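Local coordinates for protein Kif13b (Mus musculus, PDB 5B64) that is a kinesin-3 family motor protein that probably carries cargo along microtubules, at residues Ser29-Ala32 against Glu33-Lys37. Residues are numbered along the deposited sequence; the frame is centred on the assembly and turned at random.
Sequences SYIA and EELDK
Glu33 N donates to Ser29 O at 3.0 Å, and the next two bonds in the series, Glu34 N to Tyr30 O and Leu35 N to Ile31 O, continue the alpha-helical i to i+4 pattern to the end of the helix. There the pattern changes. Asp36 takes a positive phi of 62°, Lys37 N reaches back five residues to Ala32 O at 2.9 Å, and Asp36 N bonds to Glu33 O: a Schellman motif, a classic way of ending a helix. Ala32 O also receives a weak bond from Leu35 N, and the methyl group of Ala32 lies 3.5 Å from Lys37 O, where the chain turns back past it.

On the flank of this last turn, Tyr30 and Glu34 pair one helical turn apart. The Glu34 chain passes over one face of the phenol ring, its CG 3.6 Å from Tyr30 CZ in a CH-pi contact displaced toward the rim. A bend at chi2 (-58°) folds the carboxylate back over the hydroxyl end of the ring, with the two planes only 2° apart and Glu34 CD 3.6 Å from Tyr30 OH. With an alanine at Glu34 the CG over this face is gone, and the phenol would probably be freer to turn. Further round the helix, Ile31 CG2 meets Leu35 CG at 4.3 Å in looser apolar packing.

Glu33 forms a salt bridge with Arg38, just past the turn, while Lys37 NZ bonds to the carbonyls of Phe112 and Ala115 at the end of helix 106-114. Tyr30 and Glu34 touch Tyr95 of helix 81-100, Leu35 packs on Leu94 and Trp98 of that helix, and Phe118 of a later loop meets Ile31, Ala32, Leu35 and Lys37, so the end of helix 9-34 is set against helix 81-100 and tied by Lys37 to the end of helix 106-114, just before the chain enters strand 40-46.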
ATOM      1  N   SER B  29       7.966 -13.772   7.189  1.00 57.23           N
ATOM      2  CA  SER B  29       7.319 -14.169   5.951  1.00 62.30           C
ATOM      3  C   SER B  29       5.804 -14.212   6.061  1.00 64.13           C
ATOM      4  O   SER B  29       5.092 -13.848   5.118  1.00 65.47           O
ATOM      5  CB  SER B  29       7.833 -15.527   5.491  1.00 59.92           C
ATOM      6  OG  SER B  29       9.125 -15.388   4.925  1.00 67.36           O
ATOM      7  N   TYR B  30       5.316 -14.651   7.214  1.00 58.94           N
ATOM      8  CA  TYR B  30       3.894 -14.871   7.395  1.00 59.01           C
ATOM      9  C   TYR B  30       3.143 -13.529   7.495  1.00 63.23           C
ATOM     10  O   TYR B  30       2.086 -13.331   6.859  1.00 57.41           O
ATOM     11  CB  TYR B  30       3.655 -15.724   8.645  1.00 57.97           C
ATOM     12  CG  TYR B  30       2.208 -15.769   9.037  1.00 59.63           C
ATOM     13  CD1 TYR B  30       1.731 -15.012  10.105  1.00 57.80           C
ATOM     14  CD2 TYR B  30       1.302 -16.541   8.314  1.00 55.73           C
ATOM     15  CE1 TYR B  30       0.367 -15.039  10.449  1.00 54.81           C
ATOM     16  CE2 TYR B  30      -0.036 -16.570   8.655  1.00 56.56           C
ATOM     17  CZ  TYR B  30      -0.494 -15.821   9.716  1.00 55.98           C
ATOM     18  OH  TYR B  30      -1.823 -15.861  10.034  1.00 71.35           O
ATOM     19  N   ILE B  31       3.688 -12.626   8.311  1.00 55.79           N
ATOM     20  CA  ILE B  31       3.094 -11.318   8.511  1.00 60.25           C
ATOM     21  C   ILE B  31       3.104 -10.557   7.201  1.00 62.03           C
ATOM     22  O   ILE B  31       2.133  -9.877   6.842  1.00 63.17           O
ATOM     23  CB  ILE B  31       3.884 -10.521   9.542  1.00 62.35           C
ATOM     24  CG1 ILE B  31       3.796 -11.211  10.901  1.00 57.09           C
ATOM     25  CG2 ILE B  31       3.374  -9.101   9.610  1.00 65.45           C
ATOM     26  CD1 ILE B  31       4.658 -10.605  11.924  1.00 47.90           C
ATOM     27  N   ALA B  32       4.209 -10.693   6.480  1.00 55.08           N
ATOM     28  CA  ALA B  32       4.329 -10.065   5.184  1.00 54.45           C
ATOM     29  C   ALA B  32       3.227 -10.590   4.260  1.00 60.15           C
ATOM     30  O   ALA B  32       2.601  -9.833   3.519  1.00 70.64           O
ATOM     31  CB  ALA B  32       5.692 -10.317   4.609  1.00 44.66           C
ATOM     32  N   GLU B  33       2.957 -11.882   4.328  1.00 58.61           N
ATOM     33  CA  GLU B  33       1.917 -12.454   3.479  1.00 62.81           C
ATOM     34  C   GLU B  33       0.540 -11.918   3.874  1.00 64.77           C
ATOM     35  O   GLU B  33      -0.288 -11.613   3.007  1.00 66.06           O
ATOM     36  CB  GLU B  33       1.945 -13.994   3.543  1.00 60.90           C
ATOM     37  CG  GLU B  33       1.074 -14.677   2.503  1.00 75.99           C
ATOM     38  CD  GLU B  33       1.608 -14.531   1.076  1.00 97.13           C
ATOM     39  OE1 GLU B  33       2.843 -14.380   0.890  1.00106.10           O
ATOM     40  OE2 GLU B  33       0.786 -14.579   0.134  1.00103.01           O
ATOM     41  N   GLU B  34       0.302 -11.811   5.181  1.00 63.84           N
ATOM     42  CA  GLU B  34      -0.990 -11.361   5.692  1.00 70.14           C
ATOM     43  C   GLU B  34      -1.284  -9.932   5.246  1.00 72.10           C
ATOM     44  O   GLU B  34      -2.430  -9.577   4.922  1.00 67.79           O
ATOM     45  CB  GLU B  34      -1.029 -11.441   7.223  1.00 70.49           C
ATOM     46  CG  GLU B  34      -1.171 -12.849   7.790  1.00 74.31           C
ATOM     47  CD  GLU B  34      -2.420 -13.560   7.285  1.00 86.78           C
ATOM     48  OE1 GLU B  34      -3.523 -13.329   7.837  1.00 92.84           O
ATOM     49  OE2 GLU B  34      -2.294 -14.351   6.328  1.00 90.07           O
ATOM     50  N   LEU B  35      -0.233  -9.117   5.222  1.00 69.31           N
ATOM     51  CA  LEU B  35      -0.399  -7.701   4.964  1.00 64.95           C
ATOM     52  C   LEU B  35      -0.385  -7.417   3.477  1.00 68.48           C
ATOM     53  O   LEU B  35      -0.496  -6.262   3.049  1.00 70.85           O
ATOM     54  CB  LEU B  35       0.651  -6.893   5.712  1.00 61.49           C
ATOM     55  CG  LEU B  35       0.477  -6.915   7.232  1.00 62.72           C
ATOM     56  CD1 LEU B  35       0.865  -5.604   7.783  1.00 70.80           C
ATOM     57  CD2 LEU B  35      -0.946  -7.200   7.635  1.00 65.29           C
ATOM     58  N   ASP B  36      -0.283  -8.500   2.712  1.00 66.31           N
ATOM     59  CA  ASP B  36      -0.275  -8.474   1.263  1.00 67.42           C
ATOM     60  C   ASP B  36       0.929  -7.694   0.755  1.00 71.30           C
ATOM     61  O   ASP B  36       0.841  -6.893  -0.185  1.00 76.06           O
ATOM     62  CB  ASP B  36      -1.589  -7.927   0.716  1.00 76.78           C
ATOM     63  CG  ASP B  36      -1.791  -8.269  -0.743  1.00 97.22           C
ATOM     64  OD1 ASP B  36      -1.150  -9.235  -1.220  1.00102.31           O
ATOM     65  OD2 ASP B  36      -2.592  -7.578  -1.414  1.00107.52           O
ATOM     66  N   LYS B  37       2.056  -7.933   1.414  1.00 68.62           N
ATOM     67  CA  LYS B  37       3.345  -7.392   1.013  1.00 69.26           C
ATOM     68  C   LYS B  37       4.300  -8.574   0.892  1.00 74.91           C
ATOM     69  O   LYS B  37       5.317  -8.601   1.578  1.00 81.54           O
ATOM     70  CB  LYS B  37       3.881  -6.458   2.095  1.00 68.55           C
ATOM     71  CG  LYS B  37       3.004  -5.280   2.436  1.00 74.19           C
ATOM     72  CD  LYS B  37       3.406  -4.053   1.634  1.00 81.15           C
ATOM     73  CE  LYS B  37       2.255  -3.075   1.548  1.00 90.13           C
ATOM     74  NZ  LYS B  37       1.729  -2.690   2.890  1.00 91.93           N
TER